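Side-chain contacts in DNA polymerase sliding clamp 2 (Thermococcus kodakarensis, PDB 3LX2), which forms a ring-shaped homotrimer that encircles DNA and probably tethers the replicative polymerase and other DNA-processing proteins to it: residues K74-V79 and N97-G102; A138-R143 and T177-E182. One frame throughout, in Å; residues are numbered along the deposited sequence.

Interaction 1 of 2, residues K74-V79 and N97-G102; sequences KRFLKV and NFLEVG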
loop_
_atom_site.group_PDB
_atom_site.type_symbol
_atom_site.label_atom_id
_atom_site.label_comp_id
_atom_site.label_asym_id
_atom_site.label_seq_id
_atom_site.Cartn_x
_atom_site.Cartn_y
_atom_site.Cartn_z
ATOM N N LYS A 74 -1.468 -5.968 -22.412
ATOM C CA LYS A 74 -0.610 -5.624 -21.327
ATOM C C LYS A 74 0.279 -4.451 -21.678
ATOM O O LYS A 74 0.709 -3.768 -20.788
ATOM C CB LYS A 74 0.228 -6.837 -20.896
ATOM C CG LYS A 74 1.218 -6.522 -19.796
ATOM C CD LYS A 74 2.195 -7.678 -19.446
ATOM C CE LYS A 74 1.506 -8.838 -18.733
ATOM N NZ LYS A 74 1.035 -9.854 -19.705
ATOM N N ARG A 75 0.611 -4.225 -22.948
ATOM C CA ARG A 75 1.488 -3.081 -23.282
ATOM C C ARG A 75 0.717 -1.762 -23.099
ATOM O O ARG A 75 1.220 -0.774 -22.539
ATOM C CB ARG A 75 1.953 -3.171 -24.725
ATOM C CG ARG A 75 3.403 -3.531 -24.939
ATOM C CD ARG A 75 3.693 -3.308 -26.431
ATOM N NE ARG A 75 4.977 -2.634 -26.581
ATOM C CZ ARG A 75 5.974 -3.024 -27.369
ATOM N NH1 ARG A 75 5.855 -4.092 -28.154
ATOM N NH2 ARG A 75 7.086 -2.299 -27.389
ATOM N N PHE A 76 -0.508 -1.788 -23.585
ATOM C CA PHE A 76 -1.408 -0.683 -23.592
ATOM C C PHE A 76 -1.800 -0.361 -22.186
ATOM O O PHE A 76 -1.945 0.789 -21.835
ATOM C CB PHE A 76 -2.657 -1.112 -24.345
ATOM C CG PHE A 76 -3.634 -0.013 -24.597
ATOM C CD1 PHE A 76 -3.197 1.280 -24.865
ATOM C CD2 PHE A 76 -4.994 -0.284 -24.605
ATOM C CE1 PHE A 76 -4.109 2.303 -25.135
ATOM C CE2 PHE A 76 -5.917 0.744 -24.847
ATOM C CZ PHE A 76 -5.464 2.047 -25.117
ATOM N N LEU A 77 -1.968 -1.390 -21.380
ATOM C CA LEU A 77 -2.416 -1.206 -20.008
ATOM C C LEU A 77 -1.366 -0.470 -19.204
ATOM O O LEU A 77 -1.706 0.427 -18.416
ATOM C CB LEU A 77 -2.771 -2.529 -19.318
ATOM C CG LEU A 77 -3.153 -2.402 -17.826
ATOM C CD1 LEU A 77 -4.365 -1.500 -17.643
ATOM C CD2 LEU A 77 -3.404 -3.807 -17.255
ATOM N N LYS A 78 -0.102 -0.811 -19.421
ATOM C CA LYS A 78 0.983 -0.061 -18.736
ATOM C C LYS A 78 0.999 1.444 -19.034
ATOM O O LYS A 78 1.227 2.238 -18.123
ATOM C CB LYS A 78 2.374 -0.673 -18.978
ATOM C CG LYS A 78 2.471 -2.058 -18.382
ATOM C CD LYS A 78 3.809 -2.732 -18.737
ATOM C CE LYS A 78 4.105 -3.867 -17.744
ATOM N NZ LYS A 78 5.584 -4.230 -17.736
ATOM N N VAL A 79 0.751 1.820 -20.286
ATOM C CA VAL A 79 0.648 3.209 -20.655
ATOM C C VAL A 79 -0.485 3.812 -19.887
ATOM O O VAL A 79 -0.334 4.893 -19.288
ATOM C CB VAL A 79 0.329 3.390 -22.118
ATOM C CG1 VAL A 79 -0.039 4.818 -22.389
ATOM C CG2 VAL A 79 1.520 2.947 -23.000
ATOM N N ASN A 97 1.636 1.654 -39.202
ATOM C CA ASN A 97 0.972 0.662 -38.355
ATOM C C ASN A 97 1.354 0.682 -36.888
ATOM O O ASN A 97 1.796 -0.345 -36.308
ATOM C CB ASN A 97 1.025 -0.745 -38.962
ATOM C CG ASN A 97 0.237 -0.824 -40.248
ATOM O OD1 ASN A 97 -0.870 -1.376 -40.295
ATOM N ND2 ASN A 97 0.782 -0.215 -41.299
ATOM N N PHE A 98 1.143 1.866 -36.307
ATOM C CA PHE A 98 1.244 2.112 -34.873
ATOM C C PHE A 98 -0.040 2.732 -34.342
ATOM O O PHE A 98 -0.673 3.545 -35.018
ATOM C CB PHE A 98 2.401 3.067 -34.580
ATOM C CG PHE A 98 3.714 2.389 -34.410
ATOM C CD1 PHE A 98 4.093 1.893 -33.178
ATOM C CD2 PHE A 98 4.588 2.258 -35.483
ATOM C CE1 PHE A 98 5.334 1.245 -33.010
ATOM C CE2 PHE A 98 5.830 1.632 -35.338
ATOM C CZ PHE A 98 6.201 1.125 -34.095
ATOM N N LEU A 99 -0.447 2.348 -33.139
ATOM C CA LEU A 99 -1.462 3.165 -32.460
ATOM C C LEU A 99 -0.717 4.296 -31.751
ATOM O O LEU A 99 0.232 4.063 -30.974
ATOM C CB LEU A 99 -2.229 2.338 -31.457
ATOM C CG LEU A 99 -3.159 2.966 -30.426
ATOM C CD1 LEU A 99 -4.423 3.484 -31.048
ATOM C CD2 LEU A 99 -3.516 1.884 -29.391
ATOM N N GLU A 100 -1.112 5.516 -32.026
ATOM C CA GLU A 100 -0.585 6.573 -31.212
ATOM C C GLU A 100 -1.514 6.844 -29.982
ATOM O O GLU A 100 -2.756 7.016 -30.147
ATOM C CB GLU A 100 -0.275 7.817 -32.063
ATOM C CG GLU A 100 0.159 9.013 -31.253
ATOM C CD GLU A 100 0.815 10.093 -32.115
ATOM O OE1 GLU A 100 0.361 10.291 -33.297
ATOM O OE2 GLU A 100 1.782 10.740 -31.602
ATOM N N VAL A 101 -0.910 6.875 -28.778
ATOM C CA VAL A 101 -1.659 7.057 -27.525
ATOM C C VAL A 101 -1.170 8.286 -26.781
ATOM O O VAL A 101 0.020 8.429 -26.449
ATOM C CB VAL A 101 -1.455 5.854 -26.556
ATOM C CG1 VAL A 101 -2.322 5.989 -25.263
ATOM C CG2 VAL A 101 -1.705 4.535 -27.257
ATOM N N GLY A 102 -2.083 9.193 -26.494
ATOM C CA GLY A 102 -1.689 10.386 -25.817
ATOM C C GLY A 102 -2.327 10.537 -24.468
ATOM O O GLY A 102 -3.468 10.158 -24.276
#

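Interaction 2 of 2, residues A138-R143 and T177-E182; sequences AGALKR and TVLTME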
loop_
_atom_site.group_PDB
_atom_site.type_symbol
_atom_site.label_atom_id
_atom_site.label_comp_id
_atom_site.label_asym_id
_atom_site.label_seq_id
_atom_site.Cartn_x
_atom_site.Cartn_y
_atom_site.Cartn_z
ATOM N N ALA A 138 -22.352 -3.468 -7.462
ATOM C CA ALA A 138 -21.064 -4.153 -7.663
ATOM C C ALA A 138 -20.420 -4.609 -6.368
ATOM O O ALA A 138 -19.834 -5.709 -6.314
ATOM C CB ALA A 138 -20.094 -3.269 -8.459
ATOM N N GLY A 139 -20.551 -3.754 -5.334
ATOM C CA GLY A 139 -20.027 -4.001 -3.981
ATOM C C GLY A 139 -20.651 -5.226 -3.353
ATOM O O GLY A 139 -19.990 -5.980 -2.655
ATOM N N ALA A 140 -21.931 -5.438 -3.637
ATOM C CA ALA A 140 -22.641 -6.615 -3.154
ATOM C C ALA A 140 -22.055 -7.871 -3.794
ATOM O O ALA A 140 -21.603 -8.776 -3.067
ATOM C CB ALA A 140 -24.152 -6.505 -3.428
ATOM N N LEU A 141 -22.050 -7.944 -5.128
ATOM C CA LEU A 141 -21.370 -9.044 -5.803
ATOM C C LEU A 141 -19.968 -9.213 -5.286
ATOM O O LEU A 141 -19.587 -10.312 -4.946
ATOM C CB LEU A 141 -21.299 -8.868 -7.297
ATOM C CG LEU A 141 -22.600 -9.145 -8.030
ATOM C CD1 LEU A 141 -22.299 -9.474 -9.482
ATOM C CD2 LEU A 141 -23.405 -10.276 -7.379
ATOM N N LYS A 142 -19.192 -8.142 -5.222
ATOM C CA LYS A 142 -17.776 -8.323 -4.872
ATOM C C LYS A 142 -17.693 -8.925 -3.487
ATOM O O LYS A 142 -16.735 -9.584 -3.165
ATOM C CB LYS A 142 -17.002 -7.021 -4.893
ATOM C CG LYS A 142 -16.651 -6.578 -6.302
ATOM C CD LYS A 142 -15.599 -5.486 -6.315
ATOM C CE LYS A 142 -16.178 -4.117 -6.200
ATOM N NZ LYS A 142 -15.146 -3.063 -6.488
ATOM N N ARG A 143 -18.724 -8.705 -2.685
ATOM C CA ARG A 143 -18.764 -9.259 -1.360
ATOM C C ARG A 143 -18.939 -10.743 -1.574
ATOM O O ARG A 143 -18.052 -11.528 -1.259
ATOM C CB ARG A 143 -19.933 -8.649 -0.539
ATOM C CG ARG A 143 -20.703 -9.608 0.455
ATOM C CD ARG A 143 -19.887 -10.214 1.659
ATOM N NE ARG A 143 -19.030 -9.249 2.392
ATOM C CZ ARG A 143 -19.338 -8.622 3.535
ATOM N NH1 ARG A 143 -20.512 -8.808 4.161
ATOM N NH2 ARG A 143 -18.453 -7.792 4.065
ATOM N N THR A 177 -24.368 -15.930 1.075
ATOM C CA THR A 177 -24.764 -14.528 1.091
ATOM C C THR A 177 -26.131 -14.473 0.433
ATOM O O THR A 177 -26.295 -14.987 -0.694
ATOM C CB THR A 177 -23.846 -13.669 0.257
ATOM O OG1 THR A 177 -22.580 -13.523 0.905
ATOM C CG2 THR A 177 -24.466 -12.323 0.088
ATOM N N VAL A 178 -27.111 -13.854 1.107
ATOM C CA VAL A 178 -28.473 -13.799 0.545
ATOM C C VAL A 178 -29.142 -12.415 0.492
ATOM O O VAL A 178 -29.271 -11.730 1.512
ATOM C CB VAL A 178 -29.378 -14.878 1.173
ATOM C CG1 VAL A 178 -29.261 -14.876 2.688
ATOM C CG2 VAL A 178 -30.823 -14.710 0.735
ATOM N N LEU A 179 -29.574 -12.033 -0.714
ATOM C CA LEU A 179 -30.189 -10.727 -1.006
ATOM C C LEU A 179 -31.656 -10.804 -1.343
ATOM O O LEU A 179 -32.078 -11.600 -2.187
ATOM C CB LEU A 179 -29.538 -10.093 -2.220
ATOM C CG LEU A 179 -28.066 -9.766 -2.210
ATOM C CD1 LEU A 179 -27.819 -8.799 -3.347
ATOM C CD2 LEU A 179 -27.667 -9.162 -0.845
ATOM N N THR A 180 -32.431 -9.946 -0.693
ATOM C CA THR A 180 -33.862 -9.768 -1.037
ATOM C C THR A 180 -34.098 -8.297 -1.447
ATOM O O THR A 180 -33.187 -7.430 -1.330
ATOM C CB THR A 180 -34.837 -10.145 0.144
ATOM O OG1 THR A 180 -34.717 -9.188 1.219
ATOM C CG2 THR A 180 -34.565 -11.545 0.679
ATOM N N MET A 181 -35.328 -8.012 -1.876
ATOM C CA MET A 181 -35.717 -6.623 -2.128
ATOM C C MET A 181 -35.505 -5.669 -0.934
ATOM O O MET A 181 -35.386 -4.460 -1.120
ATOM C CB MET A 181 -37.113 -6.516 -2.772
ATOM C CG MET A 181 -37.093 -6.746 -4.305
ATOM S SD MET A 181 -35.739 -5.921 -5.220
ATOM C CE MET A 181 -36.045 -4.185 -4.965
ATOM N N GLU A 182 -35.370 -6.224 0.268
ATOM C CA GLU A 182 -35.031 -5.424 1.462
ATOM C C GLU A 182 -33.599 -4.842 1.498
ATOM O O GLU A 182 -33.366 -3.821 2.176
ATOM C CB GLU A 182 -35.345 -6.205 2.756
ATOM C CG GLU A 182 -36.189 -5.387 3.787
ATOM C CD GLU A 182 -37.228 -6.221 4.579
ATOM O OE1 GLU A 182 -37.559 -7.359 4.171
ATOM O OE2 GLU A 182 -37.724 -5.728 5.619
#

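Interaction 1 of 2, residues K74-V79 and N97-G102
Helix-on-sheet packing in the N-terminal half of the subunit joins Phe76 and Val79 of helix 73-80 to Leu99 and Val101 of strand 98-104. The short axes run nearly in the same direction, at 22°, and come within 10.6 Å of each other. Side chains bridge that spacing, and no hydrogen bond crosses it. Phe76 and Val79, one helical turn apart, meet two alternate strand residues that lie on one face of the sheet.

Val101 touches both helix residues. Its CG2 methyl lies 3.9 Å from Phe76 CE1. Val101 CG1 is shared, 3.9 Å from Val79 CG1 and 4.1 Å from Phe76 CE1. The two valines thus touch methyl to methyl, their side chains meeting at a slant. The CB of Phe76 does not aim at the strand; with CG anti to the backbone N (chi1 -173°), the ring is carried across and presents its CE1 corner to the strand. Leu99 completes the contact from the next position on that face, its CD2 methyl 4.3 Å from Phe76 CE1. Val101 CG2 and Leu99 CD2 both approach the Phe76 ring obliquely.

All four residues are buried; 141 Å² is buried between the segments, and every close contact joins apolar side-chain atoms. Phe76 also packs edge-to-face with Phe71 and rests on Ile17 of helix 10-21, while the adjacent Arg75 forms a salt bridge with Asp172 of the second subunit. A helix laid on an antiparallel sheet through such a hydrophobic layer is the repeated design of the PCNA fold, in which helices line the inside of the ring and sheets form its outer wall.

Interaction 2 of 2, residues A138-R143 and T177-E182
Leu179 is extended toward Ala140 by its torsions: CG stands anti to its own carbonyl carbon (chi1 -61°), and CD1 then continues anti to CA (chi2 -163°). The CD1 methyl of Leu179 ends 4.3 Å from Ala140 CB, an apolar contact between the end of the leucine branch and the alanine methyl. One turn further along that helix, Arg143 has a chi1 of 143°, away from the staggered values, and its aliphatic part bends past Thr177. There Arg143 CD lies 4.3 Å from Thr177 OG1, a carbon-to-oxygen touch and not a polar bond.

The CA distances agree with this pairing: the CA atoms of Ala140 and Leu179 are 8.9 Å apart and those of Arg143 and Thr177 8.4 Å, so the helix residues are matched by strand residues in reverse order. No hydrogen bond links the segments. Beyond the strand residues that touch the helix, the chain turns at Thr180, whose OG1 accepts from Glu182 N at 3.2 Å, closing an ST turn.

The polar ends are used at the subunit boundary: Thr177 OG1 is hydrogen-bonded to Thr109 OG1 of the third subunit, and Arg143 NH2 makes a salt bridge to Asp87 of that same chain. Thr177 and Val178 also pair with an antiparallel strand of the third subunit, which continues the β-sheet from one subunit into the next. Within its own chain, helix 138-151 turns Ala140 and Arg143 to strand 174-179, while Leu141 and Lys142 pack on Leu209 of helix 202-209; Leu141 also reaches Phe166 of strand 164-169 and Ile220 of strand 217-222.

Overall arrangement
From the N terminus, the chain reaches interaction 1 first: helix 73-80 is followed by strand 88-93, and the return through strand 98-104 closes a short loop of 17 intervening residues. Interaction 2 opens only afterwards, with helix 138-151, and closes a longer loop of 33 residues at strand 174-179, after strands 154-159 and 164-169. The two are therefore in series, neither nested nor crossed. The centres of interaction 1 and interaction 2 lie about 37 Å apart, on opposite sides of the chain's centre. The nearest atoms of interaction 1 and interaction 2 are about 16 Å apart. Each ties a helix to a sheet in its own half, beside a different neighbour: the second subunit and the third, respectively.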